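Local coordinates for protein thiol-activated cytolysin (Desulfobulbus propionicus, PDB 6NAL) that probably perforates target membranes as a pore-forming toxin of the cholesterol-dependent cytolysin family, whose members assemble into rings before inserting, at residues 58-63 with 333-338; 142-147 with 193-198; 198-203 with 238-243. One frame throughout, in Å; residues are numbered along the deposited sequence.

Interaction 1: 58-63 with 333-338; sequences DFDIAV and PLNYYT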
loop_
_atom_site.group_PDB
_atom_site.type_symbol
_atom_site.label_atom_id
_atom_site.label_comp_id
_atom_site.label_asym_id
_atom_site.label_seq_id
_atom_site.Cartn_x
_atom_site.Cartn_y
_atom_site.Cartn_z
ATOM N N ASP A 58 22.665 -10.784 -11.223
ATOM C CA ASP A 58 24.008 -11.084 -11.729
ATOM C C ASP A 58 24.855 -9.820 -11.793
ATOM O O ASP A 58 24.433 -8.812 -12.352
ATOM C CB ASP A 58 23.897 -11.714 -13.105
ATOM C CG ASP A 58 23.292 -13.093 -13.059
ATOM O OD1 ASP A 58 23.310 -13.756 -11.968
ATOM O OD2 ASP A 58 22.782 -13.504 -14.128
ATOM N N PHE A 59 26.042 -9.853 -11.188
ATOM C CA PHE A 59 26.908 -8.678 -11.138
ATOM C C PHE A 59 27.744 -8.631 -12.411
ATOM O O PHE A 59 28.560 -9.538 -12.673
ATOM C CB PHE A 59 27.799 -8.702 -9.898
ATOM C CG PHE A 59 28.608 -7.445 -9.681
ATOM C CD1 PHE A 59 28.070 -6.185 -9.911
ATOM C CD2 PHE A 59 29.923 -7.531 -9.227
ATOM C CE1 PHE A 59 28.836 -5.016 -9.702
ATOM C CE2 PHE A 59 30.694 -6.384 -9.007
ATOM C CZ PHE A 59 30.148 -5.123 -9.236
ATOM N N ASP A 60 27.537 -7.568 -13.182
ATOM C CA ASP A 60 28.333 -7.258 -14.372
ATOM C C ASP A 60 29.621 -6.532 -13.992
ATOM O O ASP A 60 29.595 -5.539 -13.247
ATOM C CB ASP A 60 27.543 -6.356 -15.324
ATOM C CG ASP A 60 27.094 -7.060 -16.569
ATOM O OD1 ASP A 60 27.486 -8.235 -16.753
ATOM O OD2 ASP A 60 26.344 -6.426 -17.365
ATOM N N ILE A 61 30.750 -7.006 -14.509
ATOM C CA ILE A 61 32.050 -6.463 -14.121
ATOM C C ILE A 61 32.465 -5.434 -15.163
ATOM O O ILE A 61 32.731 -5.788 -16.312
ATOM C CB ILE A 61 33.112 -7.554 -13.989
ATOM C CG1 ILE A 61 32.605 -8.775 -13.223
ATOM C CG2 ILE A 61 34.341 -6.965 -13.373
ATOM C CD1 ILE A 61 32.322 -8.533 -11.819
ATOM N N ALA A 62 32.498 -4.161 -14.775
ATOM C CA ALA A 62 33.009 -3.105 -15.632
ATOM C C ALA A 62 34.524 -3.188 -15.770
ATOM O O ALA A 62 35.243 -3.590 -14.854
ATOM C CB ALA A 62 32.652 -1.729 -15.086
ATOM N N VAL A 63 35.006 -2.800 -16.941
ATOM C CA VAL A 63 36.429 -2.548 -17.120
ATOM C C VAL A 63 36.795 -1.250 -16.420
ATOM O O VAL A 63 36.382 -0.182 -16.865
ATOM C CB VAL A 63 36.800 -2.428 -18.603
ATOM C CG1 VAL A 63 38.236 -1.924 -18.742
ATOM C CG2 VAL A 63 36.680 -3.731 -19.351
ATOM N N PRO A 333 36.029 0.294 -23.597
ATOM C CA PRO A 333 35.723 -0.995 -22.983
ATOM C C PRO A 333 34.656 -0.791 -21.925
ATOM O O PRO A 333 34.669 0.202 -21.195
ATOM C CB PRO A 333 37.060 -1.445 -22.369
ATOM C CG PRO A 333 37.911 -0.224 -22.294
ATOM C CD PRO A 333 37.459 0.648 -23.450
ATOM N N LEU A 334 33.726 -1.731 -21.858
ATOM C CA LEU A 334 32.557 -1.588 -21.000
ATOM C C LEU A 334 32.540 -2.693 -19.971
ATOM O O LEU A 334 32.659 -2.419 -18.781
ATOM C CB LEU A 334 31.260 -1.621 -21.803
ATOM C CG LEU A 334 31.098 -0.459 -22.755
ATOM C CD1 LEU A 334 29.788 -0.471 -23.498
ATOM C CD2 LEU A 334 31.276 0.869 -21.999
ATOM N N ASN A 335 32.439 -3.935 -20.408
ATOM C CA ASN A 335 32.390 -5.041 -19.470
ATOM C C ASN A 335 33.326 -6.140 -19.947
ATOM O O ASN A 335 33.626 -6.245 -21.137
ATOM C CB ASN A 335 30.959 -5.546 -19.319
ATOM C CG ASN A 335 30.012 -4.479 -18.747
ATOM O OD1 ASN A 335 29.362 -3.732 -19.497
ATOM N ND2 ASN A 335 29.930 -4.409 -17.434
ATOM N N TYR A 336 33.809 -6.934 -19.003
ATOM C CA TYR A 336 34.653 -8.071 -19.317
ATOM C C TYR A 336 34.143 -9.241 -18.488
ATOM O O TYR A 336 33.483 -9.074 -17.458
ATOM C CB TYR A 336 36.191 -7.761 -19.141
ATOM C CG TYR A 336 36.715 -7.647 -17.740
ATOM C CD1 TYR A 336 36.458 -6.530 -16.983
ATOM C CD2 TYR A 336 37.472 -8.664 -17.172
ATOM C CE1 TYR A 336 36.875 -6.435 -15.658
ATOM C CE2 TYR A 336 37.940 -8.558 -15.859
ATOM C CZ TYR A 336 37.638 -7.441 -15.118
ATOM O OH TYR A 336 38.085 -7.338 -13.828
ATOM N N TYR A 337 34.418 -10.430 -19.005
ATOM C CA TYR A 337 33.967 -11.700 -18.469
ATOM C C TYR A 337 35.184 -12.584 -18.295
ATOM O O TYR A 337 36.026 -12.684 -19.207
ATOM C CB TYR A 337 32.941 -12.360 -19.395
ATOM C CG TYR A 337 31.763 -11.420 -19.602
ATOM C CD1 TYR A 337 31.791 -10.454 -20.614
ATOM C CD2 TYR A 337 30.655 -11.446 -18.745
ATOM C CE1 TYR A 337 30.751 -9.579 -20.793
ATOM C CE2 TYR A 337 29.601 -10.562 -18.919
ATOM C CZ TYR A 337 29.657 -9.629 -19.951
ATOM O OH TYR A 337 28.625 -8.732 -20.137
ATOM N N THR A 338 35.296 -13.155 -17.092
ATOM C CA THR A 338 36.400 -14.010 -16.695
ATOM C C THR A 338 35.894 -15.431 -16.564
ATOM O O THR A 338 34.757 -15.671 -16.152
ATOM C CB THR A 338 37.030 -13.629 -15.333
ATOM O OG1 THR A 338 36.017 -13.380 -14.337
ATOM C CG2 THR A 338 37.862 -12.420 -15.493
HETATM O O HOH W 1 30.837 -8.945 -16.507
#
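The tight part of this contact joins residues 61-63 to residues 333-336 of strand 332-340. A single backbone bridge pairs Ala62 with Asn335, their CA atoms 4.3 Å apart. Tyr336 N donates to Ile61 O at 3.1 Å, almost along the C=O axis (170°), whereas Val63 N reaches Leu334 O at 3.0 Å from above the carbonyl plane. A weak bond from Asn335 ND2 also falls on Ile61 O. Apolar branches pack beside these bonds. Tyr336 CG occupies the crowded position between backbone N and carbonyl carbon (chi1 73°), which brings ring atom CE1 within 3.5 Å of Ile61 CG2. Val63 CG2 wedges between Tyr336 CD1 (3.7 Å) and Pro333 CB, while Ala62 O lies at the ring's edge, in its plane.

The looser side begins at Asp60, where water takes over from direct bonding. One molecule accepts from Ile61 N (2.8 Å), donates to Tyr336 O and makes a weak bond to Asp60 OD1. Tyr337 OH lies 3.6 Å from Asp60 OD1 and is instead bonded to Gln239.

Asn335 OD1 accepts from Lys194, and ND2 also reaches Gly164 O. The exit from strand 44-59 is thus held to strand 332-340, with strand 232-250 beside that strand and Leu83 and Leu84 of helix 81-84 touching Tyr336 and Ile61 respectively.

Interaction 2: 142-147 with 193-198; sequences LPANFQ and FKQIFY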
loop_
_atom_site.group_PDB
_atom_site.type_symbol
_atom_site.label_atom_id
_atom_site.label_comp_id
_atom_site.label_asym_id
_atom_site.label_seq_id
_atom_site.Cartn_x
_atom_site.Cartn_y
_atom_site.Cartn_z
ATOM N N LEU A 142 27.677 4.266 -37.039
ATOM C CA LEU A 142 26.847 3.320 -36.327
ATOM C C LEU A 142 25.752 4.062 -35.563
ATOM O O LEU A 142 26.014 4.839 -34.624
ATOM C CB LEU A 142 27.698 2.468 -35.400
ATOM C CG LEU A 142 28.924 1.748 -35.970
ATOM C CD1 LEU A 142 29.594 1.120 -34.678
ATOM C CD2 LEU A 142 28.753 0.705 -37.024
ATOM N N PRO A 143 24.503 3.843 -35.941
ATOM C CA PRO A 143 23.415 4.620 -35.349
ATOM C C PRO A 143 23.078 4.123 -33.958
ATOM O O PRO A 143 23.285 2.955 -33.620
ATOM C CB PRO A 143 22.251 4.399 -36.318
ATOM C CG PRO A 143 22.530 3.118 -36.886
ATOM C CD PRO A 143 24.000 2.787 -36.824
ATOM N N ALA A 144 22.542 5.038 -33.158
ATOM C CA ALA A 144 22.329 4.782 -31.739
ATOM C C ALA A 144 21.223 3.743 -31.525
ATOM O O ALA A 144 20.114 3.871 -32.053
ATOM C CB ALA A 144 22.008 6.096 -31.020
ATOM N N ASN A 145 21.554 2.679 -30.787
ATOM C CA ASN A 145 20.611 1.597 -30.490
ATOM C C ASN A 145 20.949 1.111 -29.077
ATOM O O ASN A 145 21.884 0.316 -28.899
ATOM C CB ASN A 145 20.690 0.453 -31.497
ATOM C CG ASN A 145 19.834 -0.746 -31.058
ATOM O OD1 ASN A 145 19.084 -0.634 -30.075
ATOM N ND2 ASN A 145 19.931 -1.879 -31.759
ATOM N N PHE A 146 20.189 1.575 -28.087
ATOM C CA PHE A 146 20.638 1.520 -26.705
ATOM C C PHE A 146 19.838 0.503 -25.920
ATOM O O PHE A 146 18.646 0.320 -26.163
ATOM C CB PHE A 146 20.547 2.895 -26.033
ATOM C CG PHE A 146 21.642 3.864 -26.445
ATOM C CD1 PHE A 146 22.991 3.597 -26.160
ATOM C CD2 PHE A 146 21.336 5.047 -27.083
ATOM C CE1 PHE A 146 24.004 4.489 -26.530
ATOM C CE2 PHE A 146 22.346 5.935 -27.448
ATOM C CZ PHE A 146 23.676 5.660 -27.153
ATOM N N GLN A 147 20.533 -0.193 -25.020
ATOM C CA GLN A 147 19.899 -0.797 -23.854
ATOM C C GLN A 147 19.665 0.265 -22.778
ATOM O O GLN A 147 20.472 1.171 -22.574
ATOM C CB GLN A 147 20.730 -1.946 -23.292
ATOM C CG GLN A 147 20.197 -2.449 -21.964
ATOM C CD GLN A 147 21.214 -3.293 -21.196
ATOM O OE1 GLN A 147 22.225 -3.732 -21.765
ATOM N NE2 GLN A 147 20.944 -3.535 -19.910
ATOM N N PHE A 193 21.939 4.654 -20.710
ATOM C CA PHE A 193 21.821 4.155 -22.079
ATOM C C PHE A 193 23.110 3.442 -22.451
ATOM O O PHE A 193 24.184 4.029 -22.333
ATOM C CB PHE A 193 21.586 5.299 -23.066
ATOM C CG PHE A 193 20.283 6.039 -22.853
ATOM C CD1 PHE A 193 20.191 7.027 -21.915
ATOM C CD2 PHE A 193 19.188 5.742 -23.616
ATOM C CE1 PHE A 193 19.037 7.711 -21.706
ATOM C CE2 PHE A 193 18.023 6.415 -23.431
ATOM C CZ PHE A 193 17.937 7.415 -22.454
ATOM N N LYS A 194 23.023 2.183 -22.892
ATOM C CA LYS A 194 24.232 1.431 -23.169
ATOM C C LYS A 194 24.201 0.772 -24.534
ATOM O O LYS A 194 23.280 0.014 -24.838
ATOM C CB LYS A 194 24.452 0.354 -22.109
ATOM C CG LYS A 194 25.795 -0.462 -22.248
ATOM C CD LYS A 194 25.709 -1.785 -21.428
ATOM C CE LYS A 194 27.035 -2.020 -20.768
ATOM N NZ LYS A 194 26.937 -2.586 -19.350
ATOM N N GLN A 195 25.253 0.983 -25.322
ATOM C CA GLN A 195 25.331 0.354 -26.633
ATOM C C GLN A 195 26.662 -0.348 -26.820
ATOM O O GLN A 195 27.714 0.272 -26.674
ATOM C CB GLN A 195 25.133 1.368 -27.764
ATOM C CG GLN A 195 25.079 0.692 -29.114
ATOM C CD GLN A 195 24.749 1.659 -30.253
ATOM O OE1 GLN A 195 24.596 2.859 -30.026
ATOM N NE2 GLN A 195 24.700 1.138 -31.485
ATOM N N ILE A 196 26.609 -1.622 -27.204
ATOM C CA ILE A 196 27.790 -2.420 -27.507
ATOM C C ILE A 196 28.063 -2.365 -29.006
ATOM O O ILE A 196 27.241 -2.832 -29.806
ATOM C CB ILE A 196 27.602 -3.875 -27.051
ATOM C CG1 ILE A 196 27.251 -3.942 -25.555
ATOM C CG2 ILE A 196 28.817 -4.702 -27.362
ATOM C CD1 ILE A 196 26.912 -5.382 -25.073
ATOM N N PHE A 197 29.253 -1.873 -29.395
ATOM C CA PHE A 197 29.577 -1.814 -30.821
ATOM C C PHE A 197 30.151 -3.139 -31.288
ATOM O O PHE A 197 29.672 -3.713 -32.266
ATOM C CB PHE A 197 30.559 -0.672 -31.147
ATOM C CG PHE A 197 30.011 0.703 -30.878
ATOM C CD1 PHE A 197 28.665 0.973 -31.013
ATOM C CD2 PHE A 197 30.840 1.723 -30.495
ATOM C CE1 PHE A 197 28.165 2.239 -30.756
ATOM C CE2 PHE A 197 30.347 2.989 -30.232
ATOM C CZ PHE A 197 29.000 3.241 -30.347
ATOM N N TYR A 198 31.173 -3.646 -30.595
ATOM C CA TYR A 198 31.734 -4.951 -30.912
ATOM C C TYR A 198 32.285 -5.648 -29.665
ATOM O O TYR A 198 32.469 -5.039 -28.611
ATOM C CB TYR A 198 32.865 -4.836 -31.940
ATOM C CG TYR A 198 33.990 -3.904 -31.502
ATOM C CD1 TYR A 198 33.916 -2.540 -31.740
ATOM C CD2 TYR A 198 35.142 -4.384 -30.832
ATOM C CE1 TYR A 198 34.959 -1.689 -31.361
ATOM C CE2 TYR A 198 36.149 -3.532 -30.458
ATOM C CZ TYR A 198 36.048 -2.199 -30.751
ATOM O OH TYR A 198 37.030 -1.336 -30.357
HETATM O O HOH W 2 25.768 4.395 -31.894
#
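Hydrogen bonds come in two sets. The first is backbone pairing: Gln147 N to Lys194 O and Lys194 N to Gln147 O, both 2.8 Å, define one antiparallel hydrogen-bonded pair where strand 147-152 begins. The second set belongs to the side chain of Gln195, extended with CG anti to the backbone N (chi1 -174°), whose terminal amide grips the loop. NE2 donates to Pro143 O at 3.1 Å, with the acceptor close to the amide plane, while OE1 accepts from Asn145 N, also at 3.1 Å but from well above the carbonyl plane. A water donates to both OE1 and Leu142 O, so three bonded groups fix the rotation of this amide.

Packing centres on the Phe146 ring, met on both faces. Phe193 CB packs over one face, 3.9 Å from the ring centroid, and Gln195 OE1 lies over the rim of the opposite face, with Gln195 CB 3.5 Å from Phe146 CD1. Phe193 also turns its ring edge toward Phe146 in an offset edge-to-face pair, planes at 72° and centroids 5.8 Å apart. At the far end, Leu142 CD1 makes a CH-pi contact over a face of Phe197, 4.2 Å from its centroid.

Outside the two segments, Asn145 OD1 bonds Thr442 of the second subunit, and Leu142 packs on Trp437 of that chain. Within the chain, Trp320 of helix 309-320 touches Ala144 and Phe146, and strand 232-250 pairs with strand 187-202, so the loop lies between the sheet and the partner subunit.

Interaction 3: 198-203 with 238-243; sequences YSVSAE and VQYGRQ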
loop_
_atom_site.group_PDB
_atom_site.type_symbol
_atom_site.label_atom_id
_atom_site.label_comp_id
_atom_site.label_asym_id
_atom_site.label_seq_id
_atom_site.Cartn_x
_atom_site.Cartn_y
_atom_site.Cartn_z
ATOM N N TYR A 198 31.173 -3.646 -30.595
ATOM C CA TYR A 198 31.734 -4.951 -30.912
ATOM C C TYR A 198 32.285 -5.648 -29.665
ATOM O O TYR A 198 32.469 -5.039 -28.611
ATOM C CB TYR A 198 32.865 -4.836 -31.940
ATOM C CG TYR A 198 33.990 -3.904 -31.502
ATOM C CD1 TYR A 198 33.916 -2.540 -31.740
ATOM C CD2 TYR A 198 35.142 -4.384 -30.832
ATOM C CE1 TYR A 198 34.959 -1.689 -31.361
ATOM C CE2 TYR A 198 36.149 -3.532 -30.458
ATOM C CZ TYR A 198 36.048 -2.199 -30.751
ATOM O OH TYR A 198 37.030 -1.336 -30.357
ATOM N N SER A 199 32.626 -6.930 -29.834
ATOM C CA SER A 199 33.225 -7.726 -28.777
ATOM C C SER A 199 34.527 -8.386 -29.241
ATOM O O SER A 199 34.767 -8.580 -30.433
ATOM C CB SER A 199 32.257 -8.806 -28.288
ATOM O OG SER A 199 31.147 -8.229 -27.641
ATOM N N VAL A 200 35.373 -8.729 -28.263
ATOM C CA VAL A 200 36.605 -9.458 -28.506
ATOM C C VAL A 200 36.735 -10.567 -27.475
ATOM O O VAL A 200 36.751 -10.300 -26.263
ATOM C CB VAL A 200 37.854 -8.567 -28.467
ATOM C CG1 VAL A 200 39.054 -9.445 -28.777
ATOM C CG2 VAL A 200 37.753 -7.377 -29.419
ATOM N N SER A 201 36.877 -11.805 -27.950
ATOM C CA SER A 201 36.963 -12.978 -27.103
ATOM C C SER A 201 38.329 -13.628 -27.289
ATOM O O SER A 201 39.090 -13.291 -28.206
ATOM C CB SER A 201 35.821 -13.942 -27.435
ATOM O OG SER A 201 35.949 -14.417 -28.762
ATOM N N ALA A 202 38.642 -14.556 -26.399
ATOM C CA ALA A 202 39.906 -15.277 -26.454
ATOM C C ALA A 202 39.655 -16.707 -26.011
ATOM O O ALA A 202 38.909 -16.931 -25.058
ATOM C CB ALA A 202 40.949 -14.596 -25.574
ATOM N N GLU A 203 40.227 -17.672 -26.734
ATOM C CA GLU A 203 40.001 -19.089 -26.455
ATOM C C GLU A 203 41.017 -19.582 -25.431
ATOM O O GLU A 203 42.216 -19.341 -25.567
ATOM C CB GLU A 203 40.076 -19.910 -27.747
ATOM C CG GLU A 203 41.442 -20.507 -28.087
ATOM C CD GLU A 203 41.505 -21.144 -29.492
ATOM O OE1 GLU A 203 40.458 -21.185 -30.192
ATOM O OE2 GLU A 203 42.615 -21.587 -29.890
ATOM N N VAL A 238 35.745 -9.223 -23.712
ATOM C CA VAL A 238 35.530 -7.820 -23.399
ATOM C C VAL A 238 34.574 -7.254 -24.434
ATOM O O VAL A 238 34.676 -7.580 -25.622
ATOM C CB VAL A 238 36.835 -7.000 -23.411
ATOM C CG1 VAL A 238 36.565 -5.588 -22.935
ATOM C CG2 VAL A 238 37.922 -7.634 -22.577
ATOM N N GLN A 239 33.654 -6.409 -23.989
ATOM C CA GLN A 239 32.732 -5.719 -24.873
ATOM C C GLN A 239 33.149 -4.276 -24.967
ATOM O O GLN A 239 33.567 -3.690 -23.975
ATOM C CB GLN A 239 31.291 -5.720 -24.346
ATOM C CG GLN A 239 30.782 -7.033 -23.940
ATOM C CD GLN A 239 29.452 -6.922 -23.132
ATOM O OE1 GLN A 239 28.734 -7.894 -23.044
ATOM N NE2 GLN A 239 29.138 -5.740 -22.567
ATOM N N TYR A 240 32.983 -3.694 -26.132
ATOM C CA TYR A 240 33.394 -2.320 -26.376
ATOM C C TYR A 240 32.214 -1.525 -26.929
ATOM O O TYR A 240 31.464 -2.011 -27.776
ATOM C CB TYR A 240 34.571 -2.249 -27.399
ATOM C CG TYR A 240 35.791 -2.973 -26.959
ATOM C CD1 TYR A 240 35.859 -4.340 -27.081
ATOM C CD2 TYR A 240 36.863 -2.311 -26.393
ATOM C CE1 TYR A 240 36.957 -5.025 -26.689
ATOM C CE2 TYR A 240 38.001 -3.005 -25.987
ATOM C CZ TYR A 240 38.034 -4.364 -26.157
ATOM O OH TYR A 240 39.076 -5.135 -25.754
ATOM N N GLY A 241 32.082 -0.288 -26.505
ATOM C CA GLY A 241 30.980 0.474 -27.012
ATOM C C GLY A 241 30.874 1.831 -26.385
ATOM O O GLY A 241 31.884 2.490 -26.199
ATOM N N ARG A 242 29.647 2.246 -26.037
ATOM C CA ARG A 242 29.337 3.609 -25.635
ATOM C C ARG A 242 28.294 3.581 -24.531
ATOM O O ARG A 242 27.386 2.760 -24.538
ATOM C CB ARG A 242 28.782 4.393 -26.828
ATOM C CG ARG A 242 28.300 5.801 -26.557
ATOM C CD ARG A 242 27.943 6.432 -27.942
ATOM N NE ARG A 242 27.204 7.680 -27.860
ATOM C CZ ARG A 242 27.763 8.868 -27.679
ATOM N NH1 ARG A 242 29.075 8.931 -27.564
ATOM N NH2 ARG A 242 27.019 9.980 -27.650
ATOM N N GLN A 243 28.344 4.561 -23.664
ATOM C CA GLN A 243 27.566 4.530 -22.448
ATOM C C GLN A 243 27.251 5.975 -22.105
ATOM O O GLN A 243 28.114 6.848 -22.149
ATOM C CB GLN A 243 28.350 3.797 -21.356
ATOM C CG GLN A 243 27.532 3.085 -20.353
ATOM C CD GLN A 243 28.307 2.015 -19.610
ATOM O OE1 GLN A 243 27.715 1.041 -19.166
ATOM N NE2 GLN A 243 29.612 2.191 -19.455
#
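Tyr198 opens the pairing: its N donates to Tyr240 O at 3.3 Å, in the carbonyl plane, and its O takes Tyr240 N at 2.9 Å, nearly along the C=O axis. Its CG sits between backbone N and carbonyl carbon (chi1 57°), laying the ring beside Tyr240. Tyr240 CB rests over one face of the Tyr198 ring, 3.8 Å from the centroid. The two rings are nearly parallel (15°) but slid apart to a centroid separation of 5.0 Å, so they barely overlap, and Tyr198 CE2 meets Tyr240 CD1 at 3.5 Å.

Ser199 follows on the other face as a non-hydrogen-bonded pair with Gln239, its OG near Gln239 CG. Val200 returns to the tyrosine face and completes a second hydrogen-bonded pair, with Val200 N to Val238 O at 3.0 Å and Val238 N to Val200 O at 2.9 Å; its CG2 touches Tyr240 CE1. Beyond it, Ser201 hydrogen-bonds through its backbone to Thr101 of the adjacent strand 98-103, whose Ile100 touches Ala202.

This is an antiparallel ladder that opens at a classic beta bulge, where Phe197 and Tyr198 both face Tyr240. It belongs to the large antiparallel sheet characteristic of cholesterol-dependent cytolysins, which in relatives straightens during pore formation.

All three contacts reach one antiparallel sheet and are partly buried; interaction 1 ties to it the segment leaving strand 44-59, which belongs to another sheet. Interactions 2 and 3 share Tyr198 and strand 187-202. Strand 232-250 is one partner of interaction 3, lies next to interaction 2 and also pairs with strand 332-340 of interaction 1. Interaction 3, inside the sheet, has two hydrogen-bonded pairs with a non-hydrogen-bonded pair between them, plus a tyrosine pair. Interaction 1, about 10 Å away between centres, uses one bridge, apolar branches and a water. Interaction 2, at the subunit interface, combines one backbone pair with a side-chain amide and aromatic packing.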